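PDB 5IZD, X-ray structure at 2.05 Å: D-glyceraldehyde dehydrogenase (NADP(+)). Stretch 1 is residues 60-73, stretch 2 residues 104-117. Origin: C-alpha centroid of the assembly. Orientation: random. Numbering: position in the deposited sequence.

Stretch 1 (60-73) GSVERSKIIYRAKE
Stretch 2 104-117: VIDQIQYYAEWARK

The contact between residues 60-73 and 104-117 of this dehydrogenase is built round an apolar centre in which Ile-68 meets Ile-108 and Ala-112. Ile-68 CG2 lies 3.5 Å from Ile-108 CG2 and 3.8 Å from Ala-112 CB. All three residues direct their CA-to-CB bonds toward the opposing stretch, and both isoleucines adopt the mt rotamer (chi1 -65° and chi2 156° for Ile-68; -71° and 167° for Ile-108). The methyl of Ala-112 also serves Tyr-69: its CB sits over one face of the phenol ring, 3.8 Å from the ring centroid and 23° off the normal, a CH-pi contact. The CA-to-CB bond of Tyr-69 points sideways, but chi1 of -73° and chi2 of -53° bring the end of the ring nearer to stretch 2, so that Tyr-69 OH lies 3.3 Å from Glu-113 CA. Although Tyr-69 OH is also 3.4 Å from Glu-113 N, the angle is too poor for a hydrogen bond; the hydroxyl is satisfied elsewhere in the structure.

This packing rests on two helices that run nearly antiparallel. The first spans 60-73 and continues beyond the stretch at each end, with a kink where the amides of Ser-61 and Val-62 lack bonds to the preceding turn; the second enters from earlier in the chain and includes Val-104 through Ala-112. Their N-to-C directions differ by 167°, and the axes approach to 9.3 Å. The register pairs Ser-61 with Ala-115, Ser-65 with Ala-112, Tyr-69 with Gln-109 and Lys-72 with Ile-105. The backbones come closest where the side chains are small: Ser-65 CA is 5.2 Å from Ala-112 CA, and Ser-61 CA is 5.1 Å from Ala-115 CA. Between these levels, Ser-65 CB packs 3.8 Å from Ala-115 CB, while chi1 of 76° (p) turns Ser-65 OG back to its own helix, 2.6 Å from Val-62 O, to which it donates a hydrogen bond.

Toward the C-terminal end of stretch 1, Lys-72 changes the contact from apolar to polar along its length. Lys-72 CB is 3.8 Å from Ile-108 CG2 and Lys-72 CD 3.7 Å from Ile-105 O; with chi angles of -163°, -152°, 67° and 171° (t, t, p, t), Lys-72 NZ donates to Gln-109 OE1 at 2.8 Å. Gln-109 OE1 also lies at the edge of the Tyr-69 ring, near its plane, 3.5 Å from Tyr-69 CE1. Gln-109 (chi1 179°, chi2 68°) uses its amide nitrogen within its own stretch, Gln-109 NE2 donating to Glu-113 OE2 at 3.0 Å.

At the other end, a type I beta turn runs from Ala-112 to Ala-115. Arg-116 follows with positive phi and psi (48°/34°), and Arg-116 N donates to Ser-61 OG at 2.8 Å, with chi1 of Ser-61 at 71° (p). Beside this hydrogen bond, Val-62 CG2 (chi1 175°) touches Arg-116 CD at 3.4 Å, closing the contact at this end.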

ATOM      1  N   GLY A  60      -2.235 -11.745  19.605  1.00 35.54           N
ATOM      2  CA  GLY A  60      -2.593 -11.373  18.250  1.00 35.17           C
ATOM      3  C   GLY A  60      -3.697 -10.316  18.164  1.00 34.86           C
ATOM      4  O   GLY A  60      -4.492 -10.123  19.096  1.00 35.01           O
ATOM      5  N   SER A  61      -3.751  -9.674  17.000  1.00 34.55           N
ATOM      6  CA  SER A  61      -4.673  -8.574  16.800  1.00 34.22           C
ATOM      7  C   SER A  61      -6.149  -9.002  16.852  1.00 34.41           C
ATOM      8  O   SER A  61      -6.976  -8.250  17.396  1.00 33.88           O
ATOM      9  CB  SER A  61      -4.334  -7.797  15.529  1.00 33.92           C
ATOM     10  OG  SER A  61      -4.641  -8.538  14.369  1.00 34.40           O
ATOM     11  N   VAL A  62      -6.489 -10.214  16.399  1.00 34.65           N
ATOM     12  CA  VAL A  62      -7.924 -10.639  16.387  1.00 35.44           C
ATOM     13  C   VAL A  62      -8.500 -10.727  17.805  1.00 35.97           C
ATOM     14  O   VAL A  62      -9.589 -10.184  18.093  1.00 35.49           O
ATOM     15  CB  VAL A  62      -8.188 -11.989  15.688  1.00 36.15           C
ATOM     16  CG1 VAL A  62      -9.650 -12.434  15.805  1.00 36.73           C
ATOM     17  CG2 VAL A  62      -7.815 -11.906  14.221  1.00 35.97           C
ATOM     18  N   GLU A  63      -7.774 -11.433  18.661  1.00 36.42           N
ATOM     19  CA  GLU A  63      -8.182 -11.563  20.047  1.00 37.26           C
ATOM     20  C   GLU A  63      -8.149 -10.213  20.769  1.00 35.69           C
ATOM     21  O   GLU A  63      -9.026  -9.959  21.570  1.00 35.94           O
ATOM     22  CB  GLU A  63      -7.327 -12.601  20.753  1.00 38.96           C
ATOM     23  CG  GLU A  63      -7.640 -14.048  20.326  1.00 41.08           C
ATOM     24  CD  GLU A  63      -9.113 -14.485  20.476  1.00 42.90           C
ATOM     25  OE1 GLU A  63      -9.640 -15.157  19.570  1.00 45.03           O
ATOM     26  OE2 GLU A  63      -9.803 -14.133  21.447  1.00 45.47           O
ATOM     27  N   ARG A  64      -7.191  -9.336  20.435  1.00 33.82           N
ATOM     28  CA  ARG A  64      -7.158  -8.041  21.072  1.00 32.86           C
ATOM     29  C   ARG A  64      -8.374  -7.245  20.605  1.00 32.62           C
ATOM     30  O   ARG A  64      -9.013  -6.587  21.417  1.00 32.65           O
ATOM     31  CB  ARG A  64      -5.830  -7.282  20.854  1.00 31.81           C
ATOM     32  CG  ARG A  64      -4.612  -7.877  21.527  1.00 31.66           C
ATOM     33  CD  ARG A  64      -3.391  -6.990  21.400  1.00 30.90           C
ATOM     34  NE  ARG A  64      -2.970  -6.734  20.010  1.00 30.38           N
ATOM     35  CZ  ARG A  64      -2.061  -7.418  19.296  1.00 30.11           C
ATOM     36  NH1 ARG A  64      -1.396  -8.432  19.837  1.00 30.49           N
ATOM     37  NH2 ARG A  64      -1.785  -7.040  18.033  1.00 29.45           N
ATOM     38  N   SER A  65      -8.704  -7.336  19.306  1.00 32.29           N
ATOM     39  CA  SER A  65      -9.872  -6.688  18.767  1.00 32.19           C
ATOM     40  C   SER A  65     -11.139  -7.141  19.439  1.00 32.93           C
ATOM     41  O   SER A  65     -11.999  -6.332  19.578  1.00 32.87           O
ATOM     42  CB  SER A  65     -10.019  -6.808  17.235  1.00 31.83           C
ATOM     43  OG  SER A  65     -10.462  -8.087  16.833  1.00 32.45           O
ATOM     44  N   LYS A  66     -11.271  -8.401  19.825  1.00 33.82           N
ATOM     45  CA  LYS A  66     -12.534  -8.872  20.465  1.00 35.03           C
ATOM     46  C   LYS A  66     -12.809  -8.173  21.808  1.00 34.99           C
ATOM     47  O   LYS A  66     -13.982  -7.808  22.113  1.00 35.43           O
ATOM     48  CB  LYS A  66     -12.524 -10.375  20.685  1.00 36.22           C
ATOM     49  CG  LYS A  66     -12.566 -11.160  19.368  1.00 36.81           C
ATOM     50  CD  LYS A  66     -12.609 -12.674  19.580  1.00 38.10           C
ATOM     51  CE  LYS A  66     -12.678 -13.348  18.216  1.00 38.55           C
ATOM     52  NZ  LYS A  66     -12.397 -14.791  18.397  1.00 39.59           N
ATOM     53  N   ILE A  67     -11.732  -8.002  22.582  1.00 34.56           N
ATOM     54  CA  ILE A  67     -11.742  -7.269  23.873  1.00 34.59           C
ATOM     55  C   ILE A  67     -12.071  -5.791  23.614  1.00 33.76           C
ATOM     56  O   ILE A  67     -12.905  -5.226  24.301  1.00 34.02           O
ATOM     57  CB  ILE A  67     -10.378  -7.355  24.599  1.00 34.46           C
ATOM     58  CG1 ILE A  67     -10.077  -8.783  25.036  1.00 35.24           C
ATOM     59  CG2 ILE A  67     -10.363  -6.401  25.789  1.00 34.62           C
ATOM     60  CD1 ILE A  67      -8.612  -9.043  25.415  1.00 35.07           C
ATOM     61  N   ILE A  68     -11.455  -5.190  22.598  1.00 32.63           N
ATOM     62  CA  ILE A  68     -11.733  -3.789  22.285  1.00 31.94           C
ATOM     63  C   ILE A  68     -13.183  -3.572  21.819  1.00 32.25           C
ATOM     64  O   ILE A  68     -13.817  -2.527  22.211  1.00 31.78           O
ATOM     65  CB  ILE A  68     -10.731  -3.221  21.250  1.00 31.11           C
ATOM     66  CG1 ILE A  68      -9.304  -3.198  21.825  1.00 30.84           C
ATOM     67  CG2 ILE A  68     -11.136  -1.836  20.732  1.00 30.54           C
ATOM     68  CD1 ILE A  68      -8.216  -3.207  20.780  1.00 30.46           C
ATOM     69  N   TYR A  69     -13.716  -4.517  21.024  1.00 32.48           N
ATOM     70  CA  TYR A  69     -15.129  -4.439  20.591  1.00 33.15           C
ATOM     71  C   TYR A  69     -16.142  -4.536  21.779  1.00 34.47           C
ATOM     72  O   TYR A  69     -17.153  -3.842  21.821  1.00 34.16           O
ATOM     73  CB  TYR A  69     -15.479  -5.520  19.547  1.00 33.28           C
ATOM     74  CG  TYR A  69     -14.929  -5.322  18.117  1.00 32.58           C
ATOM     75  CD1 TYR A  69     -15.146  -4.146  17.405  1.00 32.01           C
ATOM     76  CD2 TYR A  69     -14.223  -6.356  17.475  1.00 32.58           C
ATOM     77  CE1 TYR A  69     -14.714  -4.010  16.084  1.00 31.59           C
ATOM     78  CE2 TYR A  69     -13.734  -6.219  16.169  1.00 32.04           C
ATOM     79  CZ  TYR A  69     -13.967  -5.044  15.483  1.00 31.54           C
ATOM     80  OH  TYR A  69     -13.526  -4.920  14.191  1.00 31.01           O
ATOM     81  N   ARG A  70     -15.805  -5.369  22.744  1.00 35.95           N
ATOM     82  CA  ARG A  70     -16.562  -5.578  23.963  1.00 37.85           C
ATOM     83  C   ARG A  70     -16.632  -4.229  24.681  1.00 36.99           C
ATOM     84  O   ARG A  70     -17.689  -3.788  24.989  1.00 37.31           O
ATOM     85  CB  ARG A  70     -15.883  -6.627  24.812  1.00 40.20           C
ATOM     86  CG  ARG A  70     -16.825  -7.468  25.656  1.00 43.41           C
ATOM     87  CD  ARG A  70     -16.517  -8.956  25.497  1.00 46.07           C
ATOM     88  NE  ARG A  70     -15.262  -9.261  26.127  1.00 47.05           N
ATOM     89  CZ  ARG A  70     -14.426 -10.187  25.718  1.00 48.78           C
ATOM     90  NH1 ARG A  70     -13.304 -10.371  26.374  1.00 49.17           N
ATOM     91  NH2 ARG A  70     -14.727 -10.932  24.672  1.00 49.90           N
ATOM     92  N   ALA A  71     -15.489  -3.587  24.893  1.00 35.98           N
ATOM     93  CA  ALA A  71     -15.413  -2.217  25.469  1.00 35.49           C
ATOM     94  C   ALA A  71     -16.301  -1.234  24.735  1.00 35.24           C
ATOM     95  O   ALA A  71     -17.092  -0.538  25.334  1.00 34.92           O
ATOM     96  CB  ALA A  71     -14.007  -1.684  25.523  1.00 34.67           C
ATOM     97  N   LYS A  72     -16.187  -1.219  23.417  1.00 35.18           N
ATOM     98  CA  LYS A  72     -17.112  -0.437  22.628  1.00 35.53           C
ATOM     99  C   LYS A  72     -18.600  -0.713  22.979  1.00 36.37           C
ATOM    100  O   LYS A  72     -19.319   0.238  23.239  1.00 35.69           O
ATOM    101  CB  LYS A  72     -16.932  -0.637  21.150  1.00 35.57           C
ATOM    102  CG  LYS A  72     -17.617   0.479  20.379  1.00 35.84           C
ATOM    103  CD  LYS A  72     -18.056   0.057  19.015  1.00 36.63           C
ATOM    104  CE  LYS A  72     -19.151  -0.971  19.029  1.00 37.96           C
ATOM    105  NZ  LYS A  72     -19.590  -1.101  17.619  1.00 38.23           N
ATOM    106  N   GLU A  73     -19.024  -1.980  22.982  1.00 37.40           N
ATOM    107  CA  GLU A  73     -20.422  -2.329  23.304  1.00 38.93           C
ATOM    108  C   GLU A  73     -20.846  -1.879  24.730  1.00 38.41           C
ATOM    109  O   GLU A  73     -21.968  -1.426  24.893  1.00 38.27           O
ATOM    110  CB  GLU A  73     -20.692  -3.816  23.179  1.00 40.99           C
ATOM    111  CG  GLU A  73     -20.498  -4.372  21.761  1.00 42.72           C
ATOM    112  CD  GLU A  73     -20.227  -5.888  21.763  1.00 44.71           C
ATOM    113  OE1 GLU A  73     -20.903  -6.658  22.504  1.00 49.11           O
ATOM    114  OE2 GLU A  73     -19.335  -6.316  21.036  1.00 46.69           O
ATOM    115  N   VAL A 104     -16.491   8.543  20.318  1.00 32.47           N
ATOM    116  CA  VAL A 104     -15.721   7.594  21.067  1.00 32.19           C
ATOM    117  C   VAL A 104     -16.042   6.214  20.492  1.00 32.21           C
ATOM    118  O   VAL A 104     -15.179   5.432  20.285  1.00 31.48           O
ATOM    119  CB  VAL A 104     -16.046   7.660  22.595  1.00 32.64           C
ATOM    120  CG1 VAL A 104     -15.680   6.392  23.313  1.00 33.10           C
ATOM    121  CG2 VAL A 104     -15.362   8.823  23.279  1.00 32.50           C
ATOM    122  N   ILE A 105     -17.315   5.971  20.271  1.00 32.83           N
ATOM    123  CA  ILE A 105     -17.873   4.705  19.783  1.00 33.57           C
ATOM    124  C   ILE A 105     -17.426   4.484  18.342  1.00 33.58           C
ATOM    125  O   ILE A 105     -16.870   3.427  18.063  1.00 33.98           O
ATOM    126  CB  ILE A 105     -19.430   4.653  19.911  1.00 34.21           C
ATOM    127  CG1 ILE A 105     -19.847   4.596  21.400  1.00 34.67           C
ATOM    128  CG2 ILE A 105     -20.041   3.480  19.127  1.00 34.65           C
ATOM    129  CD1 ILE A 105     -21.258   5.105  21.676  1.00 35.14           C
ATOM    130  N   ASP A 106     -17.526   5.474  17.487  1.00 33.43           N
ATOM    131  CA  ASP A 106     -17.038   5.351  16.129  1.00 33.67           C
ATOM    132  C   ASP A 106     -15.532   5.086  16.027  1.00 32.67           C
ATOM    133  O   ASP A 106     -15.120   4.340  15.200  1.00 32.72           O
ATOM    134  CB  ASP A 106     -17.374   6.584  15.311  1.00 34.13           C
ATOM    135  CG  ASP A 106     -16.901   6.480  13.834  1.00 34.84           C
ATOM    136  OD1 ASP A 106     -17.507   5.774  13.070  1.00 36.01           O
ATOM    137  OD2 ASP A 106     -15.928   7.110  13.442  1.00 35.33           O
ATOM    138  N   GLN A 107     -14.732   5.680  16.886  1.00 31.80           N
ATOM    139  CA  GLN A 107     -13.313   5.569  16.785  1.00 31.06           C
ATOM    140  C   GLN A 107     -12.835   4.218  17.252  1.00 30.70           C
ATOM    141  O   GLN A 107     -11.952   3.607  16.656  1.00 29.83           O
ATOM    142  CB  GLN A 107     -12.614   6.650  17.602  1.00 31.14           C
ATOM    143  CG  GLN A 107     -12.548   8.003  16.940  1.00 30.94           C
ATOM    144  CD  GLN A 107     -11.797   8.965  17.847  1.00 31.36           C
ATOM    145  OE1 GLN A 107     -10.619   9.248  17.619  1.00 31.76           O
ATOM    146  NE2 GLN A 107     -12.440   9.381  18.941  1.00 31.11           N
ATOM    147  N   ILE A 108     -13.383   3.785  18.386  1.00 30.47           N
ATOM    148  CA  ILE A 108     -13.027   2.487  18.899  1.00 30.36           C
ATOM    149  C   ILE A 108     -13.393   1.382  17.865  1.00 30.43           C
ATOM    150  O   ILE A 108     -12.600   0.464  17.631  1.00 30.40           O
ATOM    151  CB  ILE A 108     -13.675   2.216  20.247  1.00 30.82           C
ATOM    152  CG1 ILE A 108     -13.024   3.089  21.332  1.00 30.55           C
ATOM    153  CG2 ILE A 108     -13.480   0.753  20.604  1.00 31.32           C
ATOM    154  CD1 ILE A 108     -13.820   3.113  22.635  1.00 31.10           C
ATOM    155  N   GLN A 109     -14.576   1.468  17.246  1.00 30.49           N
ATOM    156  CA  GLN A 109     -14.940   0.547  16.166  1.00 30.63           C
ATOM    157  C   GLN A 109     -13.910   0.564  15.021  1.00 29.74           C
ATOM    158  O   GLN A 109     -13.359  -0.460  14.677  1.00 29.44           O
ATOM    159  CB  GLN A 109     -16.299   0.882  15.607  1.00 31.24           C
ATOM    160  CG  GLN A 109     -16.735  -0.025  14.474  1.00 31.75           C
ATOM    161  CD  GLN A 109     -17.012  -1.453  14.895  1.00 32.47           C
ATOM    162  OE1 GLN A 109     -17.305  -1.723  16.034  1.00 33.20           O
ATOM    163  NE2 GLN A 109     -16.920  -2.375  13.950  1.00 32.74           N
ATOM    164  N   TYR A 110     -13.632   1.755  14.533  1.00 29.17           N
ATOM    165  CA  TYR A 110     -12.769   1.952  13.383  1.00 28.64           C
ATOM    166  C   TYR A 110     -11.371   1.378  13.637  1.00 28.36           C
ATOM    167  O   TYR A 110     -10.864   0.639  12.788  1.00 28.19           O
ATOM    168  CB  TYR A 110     -12.663   3.413  13.029  1.00 28.26           C
ATOM    169  CG  TYR A 110     -11.607   3.683  11.967  1.00 27.96           C
ATOM    170  CD1 TYR A 110     -11.905   3.577  10.582  1.00 27.99           C
ATOM    171  CD2 TYR A 110     -10.300   4.059  12.337  1.00 27.54           C
ATOM    172  CE1 TYR A 110     -10.927   3.842   9.621  1.00 27.65           C
ATOM    173  CE2 TYR A 110      -9.317   4.262  11.378  1.00 27.18           C
ATOM    174  CZ  TYR A 110      -9.645   4.158  10.026  1.00 27.21           C
ATOM    175  OH  TYR A 110      -8.645   4.380   9.126  1.00 26.96           O
ATOM    176  N   TYR A 111     -10.767   1.675  14.798  1.00 28.18           N
ATOM    177  CA  TYR A 111      -9.428   1.186  15.070  1.00 28.04           C
ATOM    178  C   TYR A 111      -9.380  -0.325  15.255  1.00 28.41           C
ATOM    179  O   TYR A 111      -8.435  -0.996  14.757  1.00 28.12           O
ATOM    180  CB  TYR A 111      -8.755   1.905  16.233  1.00 28.01           C
ATOM    181  CG  TYR A 111      -8.360   3.321  15.903  1.00 27.71           C
ATOM    182  CD1 TYR A 111      -7.418   3.589  14.941  1.00 27.44           C
ATOM    183  CD2 TYR A 111      -8.934   4.397  16.556  1.00 27.88           C
ATOM    184  CE1 TYR A 111      -7.071   4.863  14.606  1.00 27.24           C
ATOM    185  CE2 TYR A 111      -8.573   5.691  16.263  1.00 27.59           C
ATOM    186  CZ  TYR A 111      -7.624   5.926  15.285  1.00 27.59           C
ATOM    187  OH  TYR A 111      -7.242   7.216  14.925  1.00 27.69           O
ATOM    188  N   ALA A 112     -10.377  -0.872  15.952  1.00 28.92           N
ATOM    189  CA  ALA A 112     -10.479  -2.308  16.105  1.00 29.40           C
ATOM    190  C   ALA A 112     -10.649  -3.033  14.773  1.00 29.62           C
ATOM    191  O   ALA A 112     -10.115  -4.131  14.615  1.00 29.74           O
ATOM    192  CB  ALA A 112     -11.571  -2.690  17.087  1.00 29.92           C
ATOM    193  N   GLU A 113     -11.308  -2.410  13.794  1.00 29.71           N
ATOM    194  CA  GLU A 113     -11.436  -3.029  12.430  1.00 29.96           C
ATOM    195  C   GLU A 113     -10.138  -3.240  11.647  1.00 29.47           C
ATOM    196  O   GLU A 113     -10.125  -3.963  10.635  1.00 29.45           O
ATOM    197  CB  GLU A 113     -12.432  -2.259  11.555  1.00 30.29           C
ATOM    198  CG  GLU A 113     -13.914  -2.299  12.046  1.00 30.97           C
ATOM    199  CD  GLU A 113     -14.806  -1.282  11.347  1.00 31.17           C
ATOM    200  OE1 GLU A 113     -14.238  -0.295  10.846  1.00 31.03           O
ATOM    201  OE2 GLU A 113     -16.053  -1.432  11.251  1.00 31.79           O
ATOM    202  N   TRP A 114      -9.052  -2.692  12.143  1.00 28.95           N
ATOM    203  CA  TRP A 114      -7.750  -2.871  11.547  1.00 28.55           C
ATOM    204  C   TRP A 114      -7.106  -4.214  11.896  1.00 28.88           C
ATOM    205  O   TRP A 114      -6.032  -4.497  11.457  1.00 28.63           O
ATOM    206  CB  TRP A 114      -6.825  -1.728  11.869  1.00 27.92           C
ATOM    207  CG  TRP A 114      -7.014  -0.583  11.005  1.00 27.62           C
ATOM    208  CD1 TRP A 114      -7.523   0.583  11.347  1.00 27.43           C
ATOM    209  CD2 TRP A 114      -6.644  -0.472   9.630  1.00 27.58           C
ATOM    210  NE1 TRP A 114      -7.527   1.429  10.304  1.00 27.38           N
ATOM    211  CE2 TRP A 114      -6.994   0.798   9.220  1.00 27.38           C
ATOM    212  CE3 TRP A 114      -6.065  -1.336   8.710  1.00 27.62           C
ATOM    213  CZ2 TRP A 114      -6.776   1.244   7.933  1.00 27.35           C
ATOM    214  CZ3 TRP A 114      -5.870  -0.896   7.437  1.00 27.68           C
ATOM    215  CH2 TRP A 114      -6.221   0.370   7.057  1.00 27.55           C
ATOM    216  N   ALA A 115      -7.785  -5.029  12.682  1.00 29.36           N
ATOM    217  CA  ALA A 115      -7.279  -6.335  13.044  1.00 29.95           C
ATOM    218  C   ALA A 115      -6.875  -7.188  11.799  1.00 30.34           C
ATOM    219  O   ALA A 115      -7.589  -7.259  10.816  1.00 30.19           O
ATOM    220  CB  ALA A 115      -8.284  -7.079  13.916  1.00 30.50           C
ATOM    221  N   ARG A 116      -5.705  -7.798  11.890  1.00 30.74           N
ATOM    222  CA  ARG A 116      -5.107  -8.631  10.840  1.00 31.65           C
ATOM    223  C   ARG A 116      -5.101  -8.018   9.426  1.00 31.61           C
ATOM    224  O   ARG A 116      -5.223  -8.697   8.450  1.00 32.51           O
ATOM    225  CB  ARG A 116      -5.651 -10.061  10.869  1.00 32.56           C
ATOM    226  CG  ARG A 116      -7.120 -10.221  10.606  1.00 33.44           C
ATOM    227  CD  ARG A 116      -7.597 -11.647  10.806  1.00 34.35           C
ATOM    228  NE  ARG A 116      -9.032 -11.680  10.930  1.00 34.88           N
ATOM    229  CZ  ARG A 116      -9.816 -12.705  10.660  1.00 35.61           C
ATOM    230  NH1 ARG A 116      -9.339 -13.855  10.218  1.00 35.82           N
ATOM    231  NH2 ARG A 116     -11.097 -12.567  10.850  1.00 35.95           N
ATOM    232  N   LYS A 117      -4.948  -6.711   9.375  1.00 31.42           N
ATOM    233  CA  LYS A 117      -4.916  -5.963   8.136  1.00 31.32           C
ATOM    234  C   LYS A 117      -3.718  -5.022   7.996  1.00 31.31           C
ATOM    235  O   LYS A 117      -3.559  -4.431   6.978  1.00 31.71           O
ATOM    236  CB  LYS A 117      -6.195  -5.168   7.967  1.00 31.06           C
ATOM    237  CG  LYS A 117      -7.426  -5.982   7.682  1.00 31.45           C
ATOM    238  CD  LYS A 117      -8.640  -5.087   7.662  1.00 31.39           C
ATOM    239  CE  LYS A 117      -9.942  -5.801   7.941  1.00 31.90           C
ATOM    240  NZ  LYS A 117      -9.968  -6.403   9.284  1.00 32.07           N
TER